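Local coordinates for dehydrogenase (Sinorhizobium meliloti, PDB 3UOE), which probably acts as an oxidoreductase of the LDH2/MDH2 (malate/L-lactate dehydrogenase) family, at residues A37-R42 and S77-G82; V167-F170 and A175-G178; G205-H210 and P219-D224. All coordinates share one frame; numbering follows the deposited sequence.

Contact 1: A37-R42 and S77-G82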
loop_
_atom_site.group_PDB
_atom_site.type_symbol
_atom_site.label_atom_id
_atom_site.label_comp_id
_atom_site.label_asym_id
_atom_site.label_seq_id
_atom_site.Cartn_x
_atom_site.Cartn_y
_atom_site.Cartn_z
ATOM N N ALA A 37 -19.935 29.208 5.741
ATOM C CA ALA A 37 -20.364 30.216 6.708
ATOM C C ALA A 37 -20.145 29.742 8.141
ATOM O O ALA A 37 -19.744 30.524 8.997
ATOM C CB ALA A 37 -21.842 30.620 6.480
ATOM N N LEU A 38 -20.402 28.460 8.395
ATOM C CA LEU A 38 -20.167 27.892 9.716
ATOM C C LEU A 38 -18.677 27.913 10.070
ATOM O O LEU A 38 -18.294 28.350 11.152
ATOM C CB LEU A 38 -20.734 26.479 9.813
ATOM C CG LEU A 38 -22.258 26.364 9.744
ATOM C CD1 LEU A 38 -22.679 24.930 9.457
ATOM C CD2 LEU A 38 -22.920 26.886 11.023
ATOM N N LEU A 39 -17.835 27.453 9.156
ATOM C CA LEU A 39 -16.397 27.527 9.381
ATOM C C LEU A 39 -15.983 28.972 9.661
ATOM O O LEU A 39 -15.288 29.256 10.629
ATOM C CB LEU A 39 -15.622 26.999 8.173
ATOM C CG LEU A 39 -15.198 25.528 8.056
ATOM C CD1 LEU A 39 -15.119 24.842 9.404
ATOM C CD2 LEU A 39 -16.065 24.742 7.093
ATOM N N GLU A 40 -16.430 29.888 8.811
ATOM C CA GLU A 40 -16.036 31.282 8.933
ATOM C C GLU A 40 -16.493 31.910 10.246
ATOM O O GLU A 40 -15.802 32.764 10.796
ATOM C CB GLU A 40 -16.519 32.095 7.730
ATOM C CG GLU A 40 -15.825 31.702 6.435
ATOM C CD GLU A 40 -16.319 32.478 5.229
ATOM O OE1 GLU A 40 -17.432 33.044 5.279
ATOM O OE2 GLU A 40 -15.581 32.514 4.222
ATOM N N LYS A 41 -17.646 31.491 10.753
ATOM C CA LYS A 41 -18.091 31.957 12.066
ATOM C C LYS A 41 -17.040 31.630 13.130
ATOM O O LYS A 41 -17.029 32.205 14.206
ATOM C CB LYS A 41 -19.420 31.307 12.453
ATOM C CG LYS A 41 -20.658 31.988 11.885
ATOM C CD LYS A 41 -21.913 31.154 12.153
ATOM C CE LYS A 41 -23.181 31.996 12.033
ATOM N NZ LYS A 41 -23.169 32.866 10.820
ATOM N N ARG A 42 -16.158 30.692 12.829
ATOM C CA ARG A 42 -15.137 30.298 13.784
ATOM C C ARG A 42 -13.763 30.939 13.505
ATOM O O ARG A 42 -12.748 30.577 14.123
ATOM C CB ARG A 42 -15.073 28.769 13.846
ATOM C CG ARG A 42 -16.133 28.201 14.792
ATOM C CD ARG A 42 -17.013 27.119 14.176
ATOM N NE ARG A 42 -18.026 26.684 15.139
ATOM C CZ ARG A 42 -19.331 26.934 15.034
ATOM N NH1 ARG A 42 -19.827 27.588 13.984
ATOM N NH2 ARG A 42 -20.149 26.502 15.981
ATOM N N SER A 77 -17.168 21.998 16.510
ATOM C CA SER A 77 -17.077 21.912 17.966
ATOM C C SER A 77 -15.622 22.020 18.445
ATOM O O SER A 77 -15.319 22.701 19.426
ATOM C CB SER A 77 -17.717 20.605 18.452
ATOM O OG SER A 77 -17.762 20.557 19.855
ATOM N N ARG A 78 -14.727 21.343 17.739
ATOM C CA ARG A 78 -13.317 21.353 18.098
ATOM C C ARG A 78 -12.715 22.746 17.936
ATOM O O ARG A 78 -11.847 23.157 18.700
ATOM C CB ARG A 78 -12.548 20.314 17.280
ATOM C CG ARG A 78 -12.912 18.869 17.630
ATOM C CD ARG A 78 -12.086 17.850 16.826
ATOM N NE ARG A 78 -10.662 17.966 17.121
ATOM C CZ ARG A 78 -10.065 17.420 18.178
ATOM N NH1 ARG A 78 -10.765 16.693 19.049
ATOM N NH2 ARG A 78 -8.760 17.591 18.357
ATOM N N LEU A 79 -13.192 23.472 16.937
ATOM C CA LEU A 79 -12.765 24.841 16.735
ATOM C C LEU A 79 -13.226 25.727 17.890
ATOM O O LEU A 79 -12.432 26.471 18.461
ATOM C CB LEU A 79 -13.316 25.363 15.409
ATOM C CG LEU A 79 -12.647 24.805 14.153
ATOM C CD1 LEU A 79 -13.522 25.008 12.933
ATOM C CD2 LEU A 79 -11.248 25.416 13.949
ATOM N N ASP A 80 -14.511 25.637 18.226
ATOM C CA ASP A 80 -15.093 26.410 19.321
ATOM C C ASP A 80 -14.380 26.158 20.650
ATOM O O ASP A 80 -14.441 26.976 21.566
ATOM C CB ASP A 80 -16.566 26.038 19.504
ATOM C CG ASP A 80 -17.458 26.620 18.428
ATOM O OD1 ASP A 80 -17.096 27.655 17.815
ATOM O OD2 ASP A 80 -18.538 26.042 18.200
ATOM N N LYS A 81 -13.736 25.006 20.770
ATOM C CA LYS A 81 -13.220 24.599 22.065
ATOM C C LYS A 81 -11.718 24.756 22.148
ATOM O O LYS A 81 -11.116 24.412 23.158
ATOM C CB LYS A 81 -13.637 23.165 22.386
ATOM C CG LYS A 81 -15.130 23.016 22.692
ATOM C CD LYS A 81 -15.470 21.563 22.999
ATOM C CE LYS A 81 -16.946 21.374 23.331
ATOM N NZ LYS A 81 -17.344 22.031 24.609
ATOM N N GLY A 82 -11.118 25.278 21.085
ATOM C CA GLY A 82 -9.682 25.506 21.069
ATOM C C GLY A 82 -8.857 24.248 20.847
ATOM O O GLY A 82 -7.644 24.234 21.069
#
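R42, just past the end of helix 28-41, reaches over to L79 and D80 in the last turn of helix 72-80, so the contact packs the ends of two helices together, a salt bridge beside an apolar patch. The second helix finishes in a Schellman motif: G82 has positive phi, with two bonds back into the last turn, one of them G82 N to L79 O at 3.2 Å.

The polar part is the salt bridge. R42 NH2 donates to D80 OD2 at 2.8 Å, meeting the syn lone pair of that oxygen, with an N-H...O angle of 145°. The oxygen lies near the edge of the guanidinium but tilted from its plane, and the two flat groups are turned 39° against each other. Only this pair counts as a bond, though D80 OD1 lies 3.0 Å from R42 NE. R42 NE has a weak bond to L76 O, and R42 NH1 a weak one, 3.3 Å long, back to L38 O in the plane of the guanidinium. All three guanidinium nitrogens thus have a partner, two of them by weak bonds, which probably limits rotation of the group. The bend at chi2 (128°) swings the guanidinium back alongside the helix it came from, where L38 O can be met.

The apolar part is made by L79, L39 and the root of the arginine. L79 points at the other helix, and L79 CB packs 4.0 Å from R42 CG. L39 starts out pointing away, yet its branch turns back toward L79; it also packs on A49 of helix 46-61 and on L72 and L76, which ties three helices together. Where the two leucines meet, CD1 of L39 sits 3.9 Å from CD1 of L79.

Contact 2: V167-F170 and A175-G178; sequences VHPF and ALIG
V167 is gripped through both of its backbone polar atoms by the segment 175-178. V167 N donates to I177 O at 2.8 Å, and V167 O takes two donors: I177 N at 3.0 Å and L176 N, also at 3.0 Å. The two donors approach differently. I177 N lies in the carbonyl plane, whereas L176 N stands 47° above it, although its N-H points almost straight at the oxygen (179°). Two successive residues facing a single partner make a classic beta bulge, here on an isolated antiparallel bridge in which V167 and I177 are the hydrogen-bonded pair. It closes a four-residue loop within the long connection between strands 156-161 and 182-186.

H168 turns away from this bridge. H168 ND1 donates to P169 O at 2.8 Å, with that oxygen close to the imidazole plane, which probably fixes the rotation of the ring.

Around the bridge the packing is mostly apolar. V167 and I177 approach at their CB atoms (4.2 Å), and V167 CG2 lies as a methyl against the carbonyl oxygen of G178. With CG1 of I177 anti to the carbonyl carbon (chi1 -57°) and the chain extended beyond it, I177 CD1 is carried across to P169, 4.1 Å from P169 CG. Farther out, Y250 and E257 of helix 246-264 touch I177. L176 O is hydrogen-bonded to Y306 OH of the second subunit, whose V322 packs on P169.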
loop_
_atom_site.group_PDB
_atom_site.type_symbol
_atom_site.label_atom_id
_atom_site.label_comp_id
_atom_site.label_asym_id
_atom_site.label_seq_id
_atom_site.Cartn_x
_atom_site.Cartn_y
_atom_site.Cartn_z
ATOM N N VAL A 167 -9.939 -1.067 14.582
ATOM C CA VAL A 167 -9.853 -2.262 13.752
ATOM C C VAL A 167 -9.079 -3.339 14.486
ATOM O O VAL A 167 -8.010 -3.074 15.032
ATOM C CB VAL A 167 -9.101 -1.943 12.436
ATOM C CG1 VAL A 167 -8.870 -3.209 11.602
ATOM C CG2 VAL A 167 -9.850 -0.869 11.633
ATOM N N HIS A 168 -9.596 -4.559 14.505
ATOM C CA HIS A 168 -8.854 -5.630 15.163
ATOM C C HIS A 168 -7.902 -6.304 14.197
ATOM O O HIS A 168 -8.133 -6.302 12.997
ATOM C CB HIS A 168 -9.789 -6.657 15.811
ATOM C CG HIS A 168 -10.706 -7.345 14.854
ATOM N ND1 HIS A 168 -10.269 -8.281 13.940
ATOM C CD2 HIS A 168 -12.051 -7.270 14.703
ATOM C CE1 HIS A 168 -11.299 -8.737 13.250
ATOM N NE2 HIS A 168 -12.395 -8.140 13.694
ATOM N N PRO A 169 -6.821 -6.890 14.719
ATOM C CA PRO A 169 -5.933 -7.643 13.829
ATOM C C PRO A 169 -6.655 -8.872 13.298
ATOM O O PRO A 169 -7.658 -9.303 13.875
ATOM C CB PRO A 169 -4.792 -8.077 14.753
ATOM C CG PRO A 169 -4.940 -7.254 16.006
ATOM C CD PRO A 169 -6.388 -6.956 16.124
ATOM N N PHE A 170 -6.150 -9.428 12.206
ATOM C CA PHE A 170 -6.610 -10.720 11.743
ATOM C C PHE A 170 -6.295 -11.732 12.850
ATOM O O PHE A 170 -5.175 -11.770 13.355
ATOM C CB PHE A 170 -5.903 -11.080 10.436
ATOM C CG PHE A 170 -6.342 -12.385 9.847
ATOM C CD1 PHE A 170 -7.552 -12.489 9.180
ATOM C CD2 PHE A 170 -5.546 -13.514 9.960
ATOM C CE1 PHE A 170 -7.964 -13.698 8.642
ATOM C CE2 PHE A 170 -5.948 -14.731 9.414
ATOM C CZ PHE A 170 -7.158 -14.824 8.758
ATOM N N ALA A 175 -9.970 -3.790 19.192
ATOM C CA ALA A 175 -9.616 -2.615 18.411
ATOM C C ALA A 175 -8.207 -2.149 18.779
ATOM O O ALA A 175 -7.983 -1.695 19.896
ATOM C CB ALA A 175 -10.619 -1.508 18.668
ATOM N N LEU A 176 -7.266 -2.241 17.837
ATOM C CA LEU A 176 -5.866 -1.928 18.131
ATOM C C LEU A 176 -5.175 -1.198 16.993
ATOM O O LEU A 176 -4.057 -0.686 17.145
ATOM C CB LEU A 176 -5.103 -3.211 18.451
ATOM C CG LEU A 176 -5.484 -3.880 19.770
ATOM C CD1 LEU A 176 -4.983 -5.326 19.824
ATOM C CD2 LEU A 176 -4.972 -3.062 20.953
ATOM N N ILE A 177 -5.852 -1.155 15.852
ATOM C CA ILE A 177 -5.297 -0.587 14.631
ATOM C C ILE A 177 -6.302 0.429 14.085
ATOM O O ILE A 177 -7.515 0.278 14.279
ATOM C CB ILE A 177 -5.040 -1.718 13.592
ATOM C CG1 ILE A 177 -4.097 -2.778 14.183
ATOM C CG2 ILE A 177 -4.496 -1.167 12.270
ATOM C CD1 ILE A 177 -4.117 -4.117 13.443
ATOM N N GLY A 178 -5.808 1.463 13.410
ATOM C CA GLY A 178 -6.688 2.472 12.843
ATOM C C GLY A 178 -7.318 1.999 11.544
ATOM O O GLY A 178 -6.950 0.937 11.024
#

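Contact 3: G205-H210 and P219-D224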
loop_
_atom_site.group_PDB
_atom_site.type_symbol
_atom_site.label_atom_id
_atom_site.label_comp_id
_atom_site.label_asym_id
_atom_site.label_seq_id
_atom_site.Cartn_x
_atom_site.Cartn_y
_atom_site.Cartn_z
ATOM N N GLY A 205 -17.127 5.522 10.180
ATOM C CA GLY A 205 -18.060 6.528 9.714
ATOM C C GLY A 205 -19.327 5.902 9.161
ATOM O O GLY A 205 -20.430 6.350 9.472
ATOM N N LYS A 206 -19.171 4.861 8.347
ATOM C CA LYS A 206 -20.319 4.165 7.770
ATOM C C LYS A 206 -21.107 3.411 8.830
ATOM O O LYS A 206 -22.330 3.315 8.751
ATOM C CB LYS A 206 -19.886 3.197 6.670
ATOM C CG LYS A 206 -21.051 2.523 5.972
ATOM C CD LYS A 206 -20.583 1.396 5.093
ATOM C CE LYS A 206 -19.928 1.916 3.829
ATOM N NZ LYS A 206 -20.949 2.388 2.854
ATOM N N ILE A 207 -20.413 2.870 9.822
ATOM C CA ILE A 207 -21.109 2.169 10.883
ATOM C C ILE A 207 -21.923 3.158 11.714
ATOM O O ILE A 207 -23.045 2.860 12.109
ATOM C CB ILE A 207 -20.149 1.342 11.771
ATOM C CG1 ILE A 207 -19.748 0.053 11.053
ATOM C CG2 ILE A 207 -20.799 1.002 13.113
ATOM C CD1 ILE A 207 -18.711 -0.758 11.808
ATOM N N ASN A 208 -21.356 4.335 11.955
ATOM C CA ASN A 208 -22.044 5.383 12.705
ATOM C C ASN A 208 -23.329 5.778 12.001
ATOM O O ASN A 208 -24.372 5.931 12.635
ATOM C CB ASN A 208 -21.149 6.609 12.880
ATOM C CG ASN A 208 -19.945 6.330 13.758
ATOM O OD1 ASN A 208 -19.905 5.335 14.481
ATOM N ND2 ASN A 208 -18.957 7.202 13.695
ATOM N N ASN A 209 -23.244 5.918 10.681
ATOM C CA ASN A 209 -24.410 6.192 9.856
ATOM C C ASN A 209 -25.483 5.117 10.018
ATOM O O ASN A 209 -26.675 5.429 10.067
ATOM C CB ASN A 209 -24.013 6.352 8.389
ATOM C CG ASN A 209 -25.216 6.507 7.473
ATOM O OD1 ASN A 209 -25.850 5.518 7.085
ATOM N ND2 ASN A 209 -25.533 7.752 7.114
ATOM N N HIS A 210 -25.073 3.856 10.116
ATOM C CA HIS A 210 -26.032 2.805 10.424
ATOM C C HIS A 210 -26.632 2.969 11.823
ATOM O O HIS A 210 -27.855 2.934 11.991
ATOM C CB HIS A 210 -25.408 1.422 10.274
ATOM C CG HIS A 210 -25.307 0.955 8.856
ATOM N ND1 HIS A 210 -25.949 -0.174 8.395
ATOM C CD2 HIS A 210 -24.636 1.466 7.797
ATOM C CE1 HIS A 210 -25.672 -0.343 7.114
ATOM N NE2 HIS A 210 -24.880 0.640 6.727
ATOM N N PRO A 219 -23.351 -9.005 8.710
ATOM C CA PRO A 219 -22.500 -9.822 9.574
ATOM C C PRO A 219 -21.096 -9.833 8.980
ATOM O O PRO A 219 -20.964 -9.813 7.753
ATOM C CB PRO A 219 -23.135 -11.210 9.452
ATOM C CG PRO A 219 -23.768 -11.182 8.076
ATOM C CD PRO A 219 -24.351 -9.813 7.991
ATOM N N GLY A 220 -20.070 -9.847 9.825
ATOM C CA GLY A 220 -18.703 -9.875 9.334
ATOM C C GLY A 220 -17.978 -8.537 9.354
ATOM O O GLY A 220 -16.755 -8.488 9.242
ATOM N N TRP A 221 -18.716 -7.444 9.490
ATOM C CA TRP A 221 -18.085 -6.129 9.558
ATOM C C TRP A 221 -17.345 -5.958 10.874
ATOM O O TRP A 221 -16.212 -5.476 10.896
ATOM C CB TRP A 221 -19.128 -5.010 9.406
ATOM C CG TRP A 221 -19.549 -4.751 7.988
ATOM C CD1 TRP A 221 -19.284 -5.527 6.904
ATOM C CD2 TRP A 221 -20.349 -3.654 7.513
ATOM N NE1 TRP A 221 -19.845 -4.977 5.782
ATOM C CE2 TRP A 221 -20.507 -3.838 6.123
ATOM C CE3 TRP A 221 -20.939 -2.546 8.128
ATOM C CZ2 TRP A 221 -21.238 -2.942 5.333
ATOM C CZ3 TRP A 221 -21.665 -1.657 7.339
ATOM C CH2 TRP A 221 -21.805 -1.861 5.955
ATOM N N ALA A 222 -17.986 -6.363 11.966
ATOM C CA ALA A 222 -17.524 -5.992 13.296
ATOM C C ALA A 222 -17.824 -7.026 14.374
ATOM O O ALA A 222 -18.641 -7.924 14.193
ATOM C CB ALA A 222 -18.113 -4.644 13.700
ATOM N N VAL A 223 -17.139 -6.874 15.505
ATOM C CA VAL A 223 -17.425 -7.649 16.704
ATOM C C VAL A 223 -17.732 -6.645 17.790
ATOM O O VAL A 223 -17.376 -5.478 17.665
ATOM C CB VAL A 223 -16.230 -8.514 17.140
ATOM C CG1 VAL A 223 -15.949 -9.580 16.109
ATOM C CG2 VAL A 223 -14.990 -7.645 17.384
ATOM N N ASP A 224 -18.400 -7.079 18.850
ATOM C CA ASP A 224 -18.699 -6.159 19.941
ATOM C C ASP A 224 -17.491 -6.026 20.856
ATOM O O ASP A 224 -16.430 -6.581 20.571
ATOM C CB ASP A 224 -19.940 -6.596 20.722
ATOM C CG ASP A 224 -19.815 -7.995 21.276
ATOM O OD1 ASP A 224 -18.701 -8.372 21.713
ATOM O OD2 ASP A 224 -20.838 -8.715 21.276
#
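W221 presents the edge of its six-membered ring to one face of the H210 imidazole, a T-shaped (edge-to-face) pair with centroids 5.4 Å apart and planes at 71°. W221 CZ3 stands over the imidazole face, displaced toward its rim, and lies 4.0 Å from H210 NE2. Seen from the indole, that nitrogen is near the ring plane, at the edge. Two aliphatic chains from the helix meet the same end of the indole obliquely: K206 CD comes to 3.6 Å from W221 CH2, and I207 CG1 to 4.1 Å from W221 CE3.

K206 runs at about a right angle to the tryptophan. An extended start (chi1 -176°, chi2 also anti) brings its CD to the ring, and the chain bends only beyond it. I207 instead slides past the indole in the reverse direction, and I207 CD1 carries on to A222 CB at 4.4 Å.

These contacts join one side of helix 204-213 to the chain just before and within strand 222-223, the middle strand of a small three-stranded antiparallel sheet. A236 and Q237 of helix 233-237 also pack on I207, while V202 touches both I207 and W221.

The imidazole is held from elsewhere: H210 ND1 is hydrogen-bonded to A216 O, in the connection between the two segments. With ND1 bonded there, it is NE2 that lies at the C-H edge of W221; across the two segments the contact rests on edge-to-face attraction and van der Waals packing, to which the lysine contributes its CD methylene.

From the N terminus the three contacts come in series, none nested in or crossing another. Contact 1 closes a largely helical excursion of 34 residues and joins helix 28-41 to helix 72-80. The chain then runs through much of the seven-stranded sheet before contact 2 closes a four-residue loop within the connection between strands 156-161 and 182-186, next to the second subunit. Contact 3 follows, bringing helix 204-213 against W221 and the start of strand 222-223 across an eight-residue connection. Contacts 2 and 3 are neighbours, their centres about 14 Å apart, touching where H168 CD2 packs 4.0 Å from V223 CG2. Contact 1 stands apart, its centre about 32 Å from that of contact 2.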